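Local coordinates for protein toll-like receptor 13 (Mus musculus, PDB 4Z0C) that recognises bacterial 23S rRNA as an innate immune receptor and signals through MYD88 and TRAF6 to activate NF-kappa-B, at residues S314-L319 with L333-C338; R346-L351 with L357-N362; L308-N313 with S322-L327. One frame throughout, in Å; residues are numbered along the deposited sequence.

In the fold
The three contacts occupy neighbouring turns of the leucine-rich-repeat ectodomain, their centres 8 to 9 Å apart. Contact 3 packs LRR 12 upon itself, contact 1 joins LRR 12 to LRR 13, and contact 2 joins LRR 13 to LRR 14. Backbone hydrogen bonds along and just past the parallel strands 307-309, 332-334 and 356-358 tie them together: Leu310 N lies 2.7 Å from Asn334 O, and Leu335 N lies 2.8 Å from Asp358 O. Across the outer loops, Thr347 OG1 of contact 2 makes a hydrogen bond with Glu323 OE2 of contact 3. The bound RNA stays clear, its nearest atoms about 14 Å from contacts 1 and 2 and about 18 Å from contact 3.

Contact 1. Residues S314-L319 with L333-C338; sequences SDLIYL and LNLNKC. With NAG (2-acetamido-2-deoxy-beta-D-glucopyranose), chain P.
Leu316 and Leu319 meet Leu335 and Cys338 in a buried, apolar contact between two successive turns of the solenoid, LRR 12 and LRR 13. Residues 333-338 continue from strand 332-334 on the concave surface, whereas 314-319 follow the turn after the preceding concave strand and end in the short strand 318-319. No hydrogen bond joins the two segments; the contact is mainly one of methyl groups and a sulfur atom, with one backbone carbonyl beside the cysteine CB. Its tightest point lies between Leu316 CD1 and Leu335 CD2, 3.6 Å apart, where the two side chains cross at about a right angle. The same CD1 methyl also reaches Cys338 SG, at 4.1 Å, and Cys338 CB rests 3.9 Å from Leu316 O. Leu335 divides its two branches between two partners: CD2 serves Leu316, while CD1 meets Leu319 CD1 tip to tip at 4.0 Å. With CG opposite its own carbonyl carbon (chi1 -78°), Leu335 leans toward 314-319, and chi2 of 166° spreads its two methyls between Leu316 and Leu319. Ile296 and Ala293 of helix 293-302 pack on Leu316 and Leu319, respectively, and backbone bonds from Leu316 and Leu319 to Gln339 and Phe342 hold the two turns together. On the outer side, an N-acetylglucosamine lies over one face of the exposed Tyr318 ring, its O5 3.5 Å from Tyr318 CE2; its position beside Asn320 is consistent with N-linkage there. This sugar belongs to the receptor's own glycan and marks no binding pocket. Leu333, Leu335 and Cys338 fall at the LxLxxN positions of the repeat, with cysteine where asparagine is usual, and the leucine packing between turns is that of a Toll-like receptor ectodomain.

Contact 2. Residues R346-L351 with L357-N362; sequences RTWSSL and LDLSHN
Leu357 and Leu359 approach the six-membered end of the Trp348 indole, joining the outer loop of LRR 13 to the concave strand of LRR 14 in the leucine-rich-repeat core. Leu357, on strand 356-358, holds CG anti to the backbone N (chi1 176°), which carries its CD2 methyl to 3.8 Å from Trp348 CZ3, and the two side chains cross at about a right angle. Asp358 turns to the other side of the strand, where OD1 accepts from Ser360 N at 3.0 Å, forming an Asx turn, and from Ser360 OG at 2.7 Å; the hydroxyl arrives on the syn side of the carboxylate. Leu359 again points inward and comes from the direction opposite to the tryptophan, with CD1 at the ring edge, 4.1 Å from Trp348 CH2. The indole occupies the position where this repeat type commonly has phenylalanine. Its NE1 is bonded to Ala371 O, and its ring meets that of Phe372 with the planes about 30° apart, both residues belonging to the next outer loop. At the end of the segment, Asn362 fills the asparagine position of the LxLxxN consensus. Its ND2 bonds to Leu335 O of the preceding repeat and, within the segment, to Leu359 O at 3.0 Å, lying well above that carbonyl's plane.

Contact 3. Residues L308-N313 with S322-L327; sequences LDLGQN and SEFNAL
The ring edge of Phe324 fits against Leu308 and Leu310, closing the hydrophobic interior of LRR 12 between its concave strand and its outer loop. The ring enters with CG opposite the carbonyl carbon (chi1 -65°), which swings it toward the strand, where its CE1 and CZ atoms meet the leucines. Leu310 comes from the opposite direction and sets CD1 near the ring plane, 3.9 Å from Phe324 CE1 and 4.0 Å from Phe324 CZ, so that the methyl straddles that edge. Whereas Leu310 holds CG opposite its carbonyl carbon, Leu308 has CG anti to the backbone N (chi1 172°) and brings CD2 between Phe324 and Leu327. That methyl also lies near the ring plane, 4.2 Å from Phe324 CE1, while at 4.1 Å it touches Leu327 CD1, where the two leucines cross at about a right angle. Two type I turns, Ser322 to Asn325 and Phe324 to Leu327, bend the outer loop and present Phe324 and Leu327 to the same strand. Further cover for Phe324 comes from Thr347 of the following loop and from Ile296 of helix 293-302. From the end of the strand onward, the backbone is shaped by polar side chains. Asp309 OD1 accepts from Gly311 N at 3.0 Å in an Asx turn, and Asn313 ND2 gives a 2.7 Å bond to Leu310 O and another to Phe286 O of the preceding repeat. Between the two segments themselves no hydrogen bond exists: their association rests on buried hydrocarbon surfaces in van der Waals contact, while polar bonding is left to the turn and to neighbouring repeats.

Contact 1. Residues S314-L319 with L333-C338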
ATOM      1  N   SER A 314      19.493 -15.229  26.520  1.00 30.58           N
ATOM      2  CA  SER A 314      20.422 -14.834  25.478  1.00 29.74           C
ATOM      3  C   SER A 314      21.638 -15.758  25.302  1.00 29.30           C
ATOM      4  O   SER A 314      22.282 -15.750  24.254  1.00 33.37           O
ATOM      5  CB  SER A 314      20.865 -13.386  25.720  1.00 36.70           C
ATOM      6  OG  SER A 314      21.150 -13.159  27.090  1.00 41.00           O
ATOM      7  N   ASP A 315      21.942 -16.562  26.313  1.00 25.46           N
ATOM      8  CA  ASP A 315      23.068 -17.497  26.215  1.00 36.21           C
ATOM      9  C   ASP A 315      22.700 -18.839  25.582  1.00 38.30           C
ATOM     10  O   ASP A 315      23.550 -19.735  25.478  1.00 31.16           O
ATOM     11  CB  ASP A 315      23.715 -17.729  27.584  1.00 40.61           C
ATOM     12  CG  ASP A 315      24.626 -16.586  27.998  1.00 48.29           C
ATOM     13  OD1 ASP A 315      24.975 -15.753  27.137  1.00 42.98           O
ATOM     14  OD2 ASP A 315      24.982 -16.514  29.194  1.00 58.58           O
ATOM     15  N   LEU A 316      21.439 -18.993  25.185  1.00 29.07           N
ATOM     16  CA  LEU A 316      21.051 -20.181  24.433  1.00 25.39           C
ATOM     17  C   LEU A 316      21.272 -19.889  22.933  1.00 28.92           C
ATOM     18  O   LEU A 316      20.521 -19.127  22.313  1.00 28.09           O
ATOM     19  CB  LEU A 316      19.598 -20.586  24.715  1.00 25.30           C
ATOM     20  CG  LEU A 316      19.183 -20.966  26.141  1.00 30.20           C
ATOM     21  CD1 LEU A 316      17.744 -21.475  26.171  1.00 21.47           C
ATOM     22  CD2 LEU A 316      20.150 -21.989  26.777  1.00 26.76           C
ATOM     23  N   ILE A 317      22.342 -20.454  22.377  1.00 32.19           N
ATOM     24  CA  ILE A 317      22.711 -20.231  20.985  1.00 28.58           C
ATOM     25  C   ILE A 317      22.525 -21.514  20.161  1.00 33.37           C
ATOM     26  O   ILE A 317      22.099 -21.479  19.009  1.00 47.32           O
ATOM     27  CB  ILE A 317      24.145 -19.703  20.886  1.00 35.34           C
ATOM     28  CG1 ILE A 317      24.281 -18.444  21.746  1.00 37.57           C
ATOM     29  CG2 ILE A 317      24.544 -19.433  19.399  1.00 26.54           C
ATOM     30  CD1 ILE A 317      25.635 -17.762  21.654  1.00 33.56           C
ATOM     31  N   TYR A 318      22.869 -22.647  20.745  1.00 30.29           N
ATOM     32  CA  TYR A 318      22.494 -23.938  20.178  1.00 32.78           C
ATOM     33  C   TYR A 318      22.029 -24.914  21.267  1.00 41.22           C
ATOM     34  O   TYR A 318      22.422 -24.808  22.439  1.00 45.49           O
ATOM     35  CB  TYR A 318      23.625 -24.551  19.353  1.00 37.18           C
ATOM     36  CG  TYR A 318      24.919 -24.758  20.103  1.00 43.72           C
ATOM     37  CD1 TYR A 318      25.897 -23.770  20.130  1.00 46.21           C
ATOM     38  CD2 TYR A 318      25.175 -25.957  20.768  1.00 50.91           C
ATOM     39  CE1 TYR A 318      27.086 -23.963  20.813  1.00 51.98           C
ATOM     40  CE2 TYR A 318      26.364 -26.161  21.457  1.00 45.64           C
ATOM     41  CZ  TYR A 318      27.308 -25.160  21.479  1.00 50.70           C
ATOM     42  OH  TYR A 318      28.475 -25.359  22.166  1.00 54.76           O
ATOM     43  N   LEU A 319      21.172 -25.849  20.872  1.00 28.52           N
ATOM     44  CA  LEU A 319      20.746 -26.924  21.747  1.00 29.84           C
ATOM     45  C   LEU A 319      20.863 -28.232  20.991  1.00 29.30           C
ATOM     46  O   LEU A 319      20.047 -28.539  20.137  1.00 34.61           O
ATOM     47  CB  LEU A 319      19.310 -26.691  22.231  1.00 27.01           C
ATOM     48  CG  LEU A 319      19.136 -25.543  23.224  1.00 26.85           C
ATOM     49  CD1 LEU A 319      17.697 -25.037  23.211  1.00 32.09           C
ATOM     50  CD2 LEU A 319      19.525 -25.997  24.623  1.00 30.17           C
ATOM     51  N   LEU A 333       6.638 -25.903  25.813  1.00 30.57           N
ATOM     52  CA  LEU A 333       7.976 -25.350  25.967  1.00 28.66           C
ATOM     53  C   LEU A 333       8.168 -24.072  25.143  1.00 31.75           C
ATOM     54  O   LEU A 333       8.018 -24.092  23.929  1.00 35.29           O
ATOM     55  CB  LEU A 333       9.018 -26.400  25.554  1.00 30.45           C
ATOM     56  CG  LEU A 333      10.488 -25.979  25.511  1.00 33.35           C
ATOM     57  CD1 LEU A 333      10.954 -25.432  26.868  1.00 32.71           C
ATOM     58  CD2 LEU A 333      11.365 -27.154  25.089  1.00 34.84           C
ATOM     59  N   ASN A 334       8.527 -22.974  25.804  1.00 27.96           N
ATOM     60  CA  ASN A 334       8.824 -21.726  25.118  1.00 22.85           C
ATOM     61  C   ASN A 334      10.320 -21.396  25.139  1.00 32.50           C
ATOM     62  O   ASN A 334      10.943 -21.326  26.205  1.00 34.53           O
ATOM     63  CB  ASN A 334       8.054 -20.544  25.706  1.00 17.16           C
ATOM     64  CG  ASN A 334       6.534 -20.673  25.549  1.00 31.38           C
ATOM     65  OD1 ASN A 334       6.028 -21.545  24.838  1.00 34.69           O
ATOM     66  ND2 ASN A 334       5.804 -19.775  26.203  1.00 31.43           N
ATOM     67  N   LEU A 335      10.868 -21.170  23.947  1.00 32.38           N
ATOM     68  CA  LEU A 335      12.273 -20.829  23.746  1.00 29.77           C
ATOM     69  C   LEU A 335      12.388 -19.618  22.811  1.00 33.91           C
ATOM     70  O   LEU A 335      13.374 -19.450  22.102  1.00 34.98           O
ATOM     71  CB  LEU A 335      13.016 -22.020  23.153  1.00 26.46           C
ATOM     72  CG  LEU A 335      13.365 -23.116  24.151  1.00 25.29           C
ATOM     73  CD1 LEU A 335      13.776 -24.403  23.454  1.00 32.86           C
ATOM     74  CD2 LEU A 335      14.464 -22.616  25.056  1.00 25.97           C
ATOM     75  N   ASN A 336      11.361 -18.777  22.826  1.00 33.01           N
ATOM     76  CA  ASN A 336      11.330 -17.553  22.044  1.00 33.69           C
ATOM     77  C   ASN A 336      12.271 -16.423  22.540  1.00 26.71           C
ATOM     78  O   ASN A 336      12.576 -16.333  23.721  1.00 35.73           O
ATOM     79  CB  ASN A 336       9.875 -17.054  21.954  1.00 33.40           C
ATOM     80  CG  ASN A 336       9.293 -16.700  23.308  1.00 29.73           C
ATOM     81  OD1 ASN A 336       9.235 -17.535  24.221  1.00 40.57           O
ATOM     82  ND2 ASN A 336       8.872 -15.453  23.453  1.00 23.25           N
ATOM     83  N   LYS A 337      12.734 -15.581  21.613  1.00 29.88           N
ATOM     84  CA  LYS A 337      13.581 -14.417  21.915  1.00 29.70           C
ATOM     85  C   LYS A 337      14.903 -14.759  22.595  1.00 29.08           C
ATOM     86  O   LYS A 337      15.450 -13.942  23.326  1.00 34.57           O
ATOM     87  CB  LYS A 337      12.857 -13.357  22.766  1.00 39.75           C
ATOM     88  CG  LYS A 337      11.634 -12.673  22.165  1.00 46.49           C
ATOM     89  CD  LYS A 337      11.353 -11.384  22.965  1.00 48.30           C
ATOM     90  CE  LYS A 337       9.931 -10.835  22.831  1.00 51.71           C
ATOM     91  NZ  LYS A 337       9.083 -11.545  21.839  1.00 51.73           N
ATOM     92  N   CYS A 338      15.414 -15.960  22.364  1.00 28.84           N
ATOM     93  CA  CYS A 338      16.783 -16.278  22.759  1.00 28.14           C
ATOM     94  C   CYS A 338      17.718 -15.907  21.601  1.00 30.89           C
ATOM     95  O   CYS A 338      17.410 -15.008  20.822  1.00 33.17           O
ATOM     96  CB  CYS A 338      16.901 -17.759  23.095  1.00 28.69           C
ATOM     97  SG  CYS A 338      15.827 -18.290  24.454  1.00 31.17           S
TER
HETATM   98  C1  NAG P 910      26.709 -29.182  19.403  1.00 60.34           C
HETATM   99  C2  NAG P 910      27.627 -30.405  19.282  1.00 55.66           C
HETATM  100  C3  NAG P 910      29.112 -30.032  19.360  1.00 65.37           C
HETATM  101  C4  NAG P 910      29.444 -28.882  18.422  1.00 64.24           C
HETATM  102  C5  NAG P 910      28.513 -27.694  18.678  1.00 63.34           C
HETATM  103  C6  NAG P 910      28.754 -26.557  17.672  1.00 57.23           C
HETATM  104  C7  NAG P 910      26.937 -32.636  20.117  1.00 44.89           C
HETATM  105  C8  NAG P 910      27.161 -33.576  21.264  1.00 40.36           C
HETATM  106  N2  NAG P 910      27.288 -31.362  20.326  1.00 49.62           N
HETATM  107  O3  NAG P 910      29.946 -31.131  19.035  1.00 69.17           O
HETATM  108  O4  NAG P 910      30.804 -28.517  18.594  1.00 63.27           O
HETATM  109  O5  NAG P 910      27.141 -28.066  18.638  1.00 65.70           O
HETATM  110  O6  NAG P 910      28.306 -26.873  16.364  1.00 57.85           O
HETATM  111  O7  NAG P 910      26.459 -33.063  19.068  1.00 46.46           O

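Contact 2. Residues R346-L351 with L357-N362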
ATOM      1  N   ARG A 346      18.876 -34.167  19.205  1.00 45.99           N
ATOM      2  CA  ARG A 346      19.448 -34.616  20.459  1.00 51.19           C
ATOM      3  C   ARG A 346      18.933 -33.885  21.674  1.00 53.00           C
ATOM      4  O   ARG A 346      19.077 -34.384  22.796  1.00 54.35           O
ATOM      5  CB  ARG A 346      20.976 -34.502  20.431  1.00 56.82           C
ATOM      6  CG  ARG A 346      21.679 -35.318  19.364  1.00 68.37           C
ATOM      7  CD  ARG A 346      21.430 -36.812  19.522  1.00 75.71           C
ATOM      8  NE  ARG A 346      22.237 -37.583  18.577  1.00 81.11           N
ATOM      9  CZ  ARG A 346      23.562 -37.686  18.640  1.00 81.29           C
ATOM     10  NH1 ARG A 346      24.231 -37.061  19.601  1.00 76.85           N
ATOM     11  NH2 ARG A 346      24.221 -38.406  17.742  1.00 83.14           N
ATOM     12  N   THR A 347      18.361 -32.705  21.468  1.00 40.66           N
ATOM     13  CA  THR A 347      17.971 -31.888  22.615  1.00 39.89           C
ATOM     14  C   THR A 347      16.664 -32.304  23.286  1.00 37.63           C
ATOM     15  O   THR A 347      16.535 -32.191  24.502  1.00 33.40           O
ATOM     16  CB  THR A 347      17.919 -30.384  22.266  1.00 40.42           C
ATOM     17  OG1 THR A 347      17.992 -29.617  23.480  1.00 45.25           O
ATOM     18  CG2 THR A 347      16.632 -30.035  21.497  1.00 23.29           C
ATOM     19  N   TRP A 348      15.714 -32.799  22.500  1.00 43.49           N
ATOM     20  CA  TRP A 348      14.373 -33.094  22.997  1.00 31.99           C
ATOM     21  C   TRP A 348      13.926 -34.474  22.540  1.00 33.80           C
ATOM     22  O   TRP A 348      12.758 -34.696  22.219  1.00 30.53           O
ATOM     23  CB  TRP A 348      13.378 -32.035  22.532  1.00 28.84           C
ATOM     24  CG  TRP A 348      13.457 -31.686  21.057  1.00 35.64           C
ATOM     25  CD1 TRP A 348      13.668 -32.542  20.003  1.00 40.12           C
ATOM     26  CD2 TRP A 348      13.351 -30.378  20.491  1.00 31.35           C
ATOM     27  NE1 TRP A 348      13.690 -31.840  18.813  1.00 30.25           N
ATOM     28  CE2 TRP A 348      13.501 -30.510  19.089  1.00 28.60           C
ATOM     29  CE3 TRP A 348      13.152 -29.105  21.031  1.00 32.53           C
ATOM     30  CZ2 TRP A 348      13.440 -29.422  18.232  1.00 18.28           C
ATOM     31  CZ3 TRP A 348      13.092 -28.022  20.169  1.00 34.76           C
ATOM     32  CH2 TRP A 348      13.245 -28.189  18.784  1.00 23.12           C
ATOM     33  N   SER A 349      14.878 -35.396  22.509  1.00 34.07           N
ATOM     34  CA  SER A 349      14.630 -36.771  22.093  1.00 40.41           C
ATOM     35  C   SER A 349      13.506 -37.464  22.871  1.00 37.08           C
ATOM     36  O   SER A 349      12.786 -38.303  22.328  1.00 36.28           O
ATOM     37  CB  SER A 349      15.920 -37.579  22.239  1.00 42.01           C
ATOM     38  OG  SER A 349      15.913 -38.672  21.346  1.00 51.90           O
ATOM     39  N   SER A 350      13.367 -37.118  24.145  1.00 33.34           N
ATOM     40  CA  SER A 350      12.415 -37.811  25.011  1.00 43.38           C
ATOM     41  C   SER A 350      11.114 -37.029  25.267  1.00 47.39           C
ATOM     42  O   SER A 350      10.270 -37.454  26.053  1.00 49.24           O
ATOM     43  CB  SER A 350      13.084 -38.105  26.344  1.00 42.92           C
ATOM     44  OG  SER A 350      13.216 -36.897  27.078  1.00 45.97           O
ATOM     45  N   LEU A 351      10.929 -35.918  24.565  1.00 46.14           N
ATOM     46  CA  LEU A 351       9.783 -35.061  24.811  1.00 42.42           C
ATOM     47  C   LEU A 351       8.540 -35.549  24.074  1.00 43.92           C
ATOM     48  O   LEU A 351       7.960 -34.811  23.286  1.00 45.41           O
ATOM     49  CB  LEU A 351      10.112 -33.617  24.423  1.00 40.93           C
ATOM     50  CG  LEU A 351      10.438 -32.675  25.585  1.00 35.24           C
ATOM     51  CD1 LEU A 351      11.265 -33.373  26.603  1.00 23.57           C
ATOM     52  CD2 LEU A 351      11.134 -31.404  25.134  1.00 35.11           C
ATOM     53  N   LEU A 357       5.156 -25.813  21.297  1.00 33.57           N
ATOM     54  CA  LEU A 357       6.551 -25.384  21.247  1.00 25.23           C
ATOM     55  C   LEU A 357       6.680 -24.023  20.564  1.00 24.45           C
ATOM     56  O   LEU A 357       6.203 -23.835  19.456  1.00 31.26           O
ATOM     57  CB  LEU A 357       7.389 -26.408  20.493  1.00 24.39           C
ATOM     58  CG  LEU A 357       8.861 -26.028  20.281  1.00 30.32           C
ATOM     59  CD1 LEU A 357       9.592 -25.988  21.620  1.00 30.33           C
ATOM     60  CD2 LEU A 357       9.575 -26.981  19.308  1.00 24.44           C
ATOM     61  N   ASP A 358       7.331 -23.078  21.227  1.00 22.32           N
ATOM     62  CA  ASP A 358       7.491 -21.744  20.677  1.00 18.42           C
ATOM     63  C   ASP A 358       8.967 -21.430  20.440  1.00 25.26           C
ATOM     64  O   ASP A 358       9.742 -21.286  21.387  1.00 24.95           O
ATOM     65  CB  ASP A 358       6.853 -20.708  21.604  1.00 23.84           C
ATOM     66  CG  ASP A 358       6.897 -19.293  21.028  1.00 38.31           C
ATOM     67  OD1 ASP A 358       7.273 -19.140  19.859  1.00 36.63           O
ATOM     68  OD2 ASP A 358       6.508 -18.331  21.722  1.00 50.55           O
ATOM     69  N   LEU A 359       9.350 -21.343  19.166  1.00 27.90           N
ATOM     70  CA  LEU A 359      10.729 -21.044  18.781  1.00 26.49           C
ATOM     71  C   LEU A 359      10.825 -19.678  18.089  1.00 26.13           C
ATOM     72  O   LEU A 359      11.813 -19.347  17.453  1.00 20.55           O
ATOM     73  CB  LEU A 359      11.257 -22.136  17.855  1.00 25.40           C
ATOM     74  CG  LEU A 359      11.578 -23.459  18.545  1.00 29.29           C
ATOM     75  CD1 LEU A 359      11.963 -24.509  17.504  1.00 27.84           C
ATOM     76  CD2 LEU A 359      12.660 -23.262  19.594  1.00 25.11           C
ATOM     77  N   SER A 360       9.790 -18.875  18.243  1.00 22.33           N
ATOM     78  CA  SER A 360       9.674 -17.636  17.504  1.00 20.14           C
ATOM     79  C   SER A 360      10.713 -16.608  17.933  1.00 24.72           C
ATOM     80  O   SER A 360      11.123 -16.603  19.088  1.00 22.40           O
ATOM     81  CB  SER A 360       8.266 -17.061  17.680  1.00 16.72           C
ATOM     82  OG  SER A 360       8.061 -16.645  19.020  1.00 26.07           O
ATOM     83  N   HIS A 361      11.140 -15.754  16.990  1.00 18.00           N
ATOM     84  CA  HIS A 361      11.989 -14.596  17.292  1.00 17.91           C
ATOM     85  C   HIS A 361      13.426 -14.994  17.711  1.00 28.73           C
ATOM     86  O   HIS A 361      14.030 -14.395  18.618  1.00 19.52           O
ATOM     87  CB  HIS A 361      11.324 -13.729  18.360  1.00 25.05           C
ATOM     88  CG  HIS A 361      11.604 -12.267  18.221  1.00 41.96           C
ATOM     89  ND1 HIS A 361      10.754 -11.301  18.720  1.00 41.39           N
ATOM     90  CD2 HIS A 361      12.634 -11.605  17.644  1.00 46.04           C
ATOM     91  CE1 HIS A 361      11.257 -10.104  18.464  1.00 42.70           C
ATOM     92  NE2 HIS A 361      12.396 -10.262  17.811  1.00 48.16           N
ATOM     93  N   ASN A 362      13.972 -16.005  17.038  1.00 25.64           N
ATOM     94  CA  ASN A 362      15.363 -16.376  17.226  1.00 20.20           C
ATOM     95  C   ASN A 362      16.218 -16.030  15.993  1.00 31.73           C
ATOM     96  O   ASN A 362      15.967 -15.029  15.315  1.00 27.51           O
ATOM     97  CB  ASN A 362      15.484 -17.855  17.621  1.00 21.12           C
ATOM     98  CG  ASN A 362      15.153 -18.083  19.109  1.00 29.32           C
ATOM     99  OD1 ASN A 362      15.909 -17.664  19.986  1.00 26.04           O
ATOM    100  ND2 ASN A 362      14.030 -18.749  19.386  1.00 20.39           N
TER

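Contact 3. Residues L308-N313 with S322-L327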
ATOM      1  N   LEU A 308       7.408 -25.159  30.834  1.00 36.99           N
ATOM      2  CA  LEU A 308       8.631 -24.419  31.105  1.00 31.58           C
ATOM      3  C   LEU A 308       8.784 -23.276  30.082  1.00 29.57           C
ATOM      4  O   LEU A 308       8.714 -23.492  28.874  1.00 24.10           O
ATOM      5  CB  LEU A 308       9.836 -25.368  31.054  1.00 29.73           C
ATOM      6  CG  LEU A 308      11.240 -24.750  31.116  1.00 30.49           C
ATOM      7  CD1 LEU A 308      11.434 -23.889  32.368  1.00 20.29           C
ATOM      8  CD2 LEU A 308      12.334 -25.811  31.016  1.00 31.97           C
ATOM      9  N   ASP A 309       8.984 -22.057  30.573  1.00 27.91           N
ATOM     10  CA  ASP A 309       9.157 -20.910  29.705  1.00 25.48           C
ATOM     11  C   ASP A 309      10.580 -20.384  29.830  1.00 33.49           C
ATOM     12  O   ASP A 309      10.947 -19.842  30.864  1.00 28.98           O
ATOM     13  CB  ASP A 309       8.167 -19.803  30.058  1.00 28.29           C
ATOM     14  CG  ASP A 309       8.094 -18.701  28.988  1.00 43.79           C
ATOM     15  OD1 ASP A 309       9.131 -18.367  28.358  1.00 47.58           O
ATOM     16  OD2 ASP A 309       6.982 -18.162  28.776  1.00 46.47           O
ATOM     17  N   LEU A 310      11.373 -20.526  28.766  1.00 36.59           N
ATOM     18  CA  LEU A 310      12.770 -20.100  28.796  1.00 30.28           C
ATOM     19  C   LEU A 310      13.053 -18.913  27.890  1.00 33.89           C
ATOM     20  O   LEU A 310      14.188 -18.703  27.477  1.00 38.69           O
ATOM     21  CB  LEU A 310      13.694 -21.261  28.436  1.00 27.88           C
ATOM     22  CG  LEU A 310      13.894 -22.325  29.524  1.00 32.47           C
ATOM     23  CD1 LEU A 310      14.632 -23.549  28.979  1.00 25.71           C
ATOM     24  CD2 LEU A 310      14.631 -21.722  30.703  1.00 27.12           C
ATOM     25  N   GLY A 311      12.020 -18.136  27.585  1.00 35.29           N
ATOM     26  CA  GLY A 311      12.164 -16.991  26.704  1.00 34.70           C
ATOM     27  C   GLY A 311      13.186 -15.961  27.145  1.00 33.06           C
ATOM     28  O   GLY A 311      13.340 -15.705  28.335  1.00 35.78           O
ATOM     29  N   GLN A 312      13.866 -15.362  26.172  1.00 33.73           N
ATOM     30  CA  GLN A 312      14.848 -14.299  26.403  1.00 30.41           C
ATOM     31  C   GLN A 312      16.105 -14.754  27.158  1.00 30.62           C
ATOM     32  O   GLN A 312      16.746 -13.953  27.837  1.00 31.56           O
ATOM     33  CB  GLN A 312      14.214 -13.098  27.110  1.00 33.64           C
ATOM     34  CG  GLN A 312      13.156 -12.358  26.296  1.00 27.93           C
ATOM     35  CD  GLN A 312      12.598 -11.159  27.026  1.00 31.85           C
ATOM     36  OE1 GLN A 312      11.599 -11.254  27.732  1.00 41.15           O
ATOM     37  NE2 GLN A 312      13.287 -10.031  26.912  1.00 31.55           N
ATOM     38  N   ASN A 313      16.449 -16.035  27.056  1.00 22.49           N
ATOM     39  CA  ASN A 313      17.743 -16.500  27.561  1.00 21.31           C
ATOM     40  C   ASN A 313      18.835 -16.385  26.509  1.00 34.16           C
ATOM     41  O   ASN A 313      19.073 -17.311  25.722  1.00 33.78           O
ATOM     42  CB  ASN A 313      17.638 -17.903  28.145  1.00 27.00           C
ATOM     43  CG  ASN A 313      16.984 -17.892  29.520  1.00 37.06           C
ATOM     44  OD1 ASN A 313      17.542 -17.328  30.463  1.00 35.43           O
ATOM     45  ND2 ASN A 313      15.792 -18.487  29.636  1.00 38.12           N
ATOM     46  N   SER A 322      20.861 -33.250  24.561  1.00 50.98           N
ATOM     47  CA  SER A 322      20.011 -33.862  25.575  1.00 41.73           C
ATOM     48  C   SER A 322      19.565 -32.934  26.708  1.00 41.38           C
ATOM     49  O   SER A 322      19.244 -33.406  27.791  1.00 37.34           O
ATOM     50  CB  SER A 322      20.700 -35.111  26.140  1.00 40.69           C
ATOM     51  OG  SER A 322      21.099 -35.980  25.091  1.00 42.13           O
ATOM     52  N   GLU A 323      19.535 -31.627  26.457  1.00 43.47           N
ATOM     53  CA  GLU A 323      19.172 -30.638  27.489  1.00 36.44           C
ATOM     54  C   GLU A 323      17.838 -30.878  28.191  1.00 39.24           C
ATOM     55  O   GLU A 323      17.682 -30.565  29.376  1.00 40.80           O
ATOM     56  CB  GLU A 323      19.195 -29.213  26.924  1.00 32.20           C
ATOM     57  CG  GLU A 323      20.589 -28.592  26.843  1.00 41.73           C
ATOM     58  CD  GLU A 323      21.379 -29.006  25.607  1.00 51.85           C
ATOM     59  OE1 GLU A 323      22.623 -28.851  25.634  1.00 59.51           O
ATOM     60  OE2 GLU A 323      20.771 -29.498  24.623  1.00 50.54           O
ATOM     61  N   PHE A 324      16.862 -31.385  27.449  1.00 40.81           N
ATOM     62  CA  PHE A 324      15.509 -31.507  27.971  1.00 33.53           C
ATOM     63  C   PHE A 324      15.135 -32.936  28.293  1.00 35.28           C
ATOM     64  O   PHE A 324      14.019 -33.198  28.747  1.00 38.86           O
ATOM     65  CB  PHE A 324      14.495 -30.895  26.978  1.00 26.34           C
ATOM     66  CG  PHE A 324      14.661 -29.419  26.794  1.00 26.69           C
ATOM     67  CD1 PHE A 324      14.109 -28.532  27.715  1.00 26.25           C
ATOM     68  CD2 PHE A 324      15.390 -28.912  25.723  1.00 24.69           C
ATOM     69  CE1 PHE A 324      14.266 -27.161  27.572  1.00 25.48           C
ATOM     70  CE2 PHE A 324      15.556 -27.548  25.568  1.00 27.49           C
ATOM     71  CZ  PHE A 324      14.992 -26.665  26.491  1.00 32.97           C
ATOM     72  N   ASN A 325      16.062 -33.862  28.073  1.00 40.51           N
ATOM     73  CA  ASN A 325      15.718 -35.281  28.179  1.00 47.01           C
ATOM     74  C   ASN A 325      15.325 -35.774  29.573  1.00 45.35           C
ATOM     75  O   ASN A 325      14.629 -36.784  29.703  1.00 42.49           O
ATOM     76  CB  ASN A 325      16.764 -36.171  27.508  1.00 54.20           C
ATOM     77  CG  ASN A 325      16.732 -36.047  25.988  1.00 62.84           C
ATOM     78  OD1 ASN A 325      15.740 -35.584  25.411  1.00 64.34           O
ATOM     79  ND2 ASN A 325      17.813 -36.458  25.333  1.00 64.01           N
ATOM     80  N   ALA A 326      15.758 -35.068  30.612  1.00 49.37           N
ATOM     81  CA  ALA A 326      15.336 -35.412  31.966  1.00 47.80           C
ATOM     82  C   ALA A 326      14.014 -34.716  32.307  1.00 47.55           C
ATOM     83  O   ALA A 326      13.577 -34.702  33.460  1.00 45.91           O
ATOM     84  CB  ALA A 326      16.417 -35.058  32.976  1.00 43.55           C
ATOM     85  N   LEU A 327      13.372 -34.142  31.296  1.00 43.35           N
ATOM     86  CA  LEU A 327      12.080 -33.494  31.486  1.00 35.94           C
ATOM     87  C   LEU A 327      10.957 -34.067  30.617  1.00 35.45           C
ATOM     88  O   LEU A 327      10.231 -33.318  29.977  1.00 38.85           O
ATOM     89  CB  LEU A 327      12.212 -31.987  31.256  1.00 41.31           C
ATOM     90  CG  LEU A 327      12.384 -31.151  32.525  1.00 50.08           C
ATOM     91  CD1 LEU A 327      12.802 -29.724  32.240  1.00 44.88           C
ATOM     92  CD2 LEU A 327      11.074 -31.155  33.320  1.00 55.08           C
TER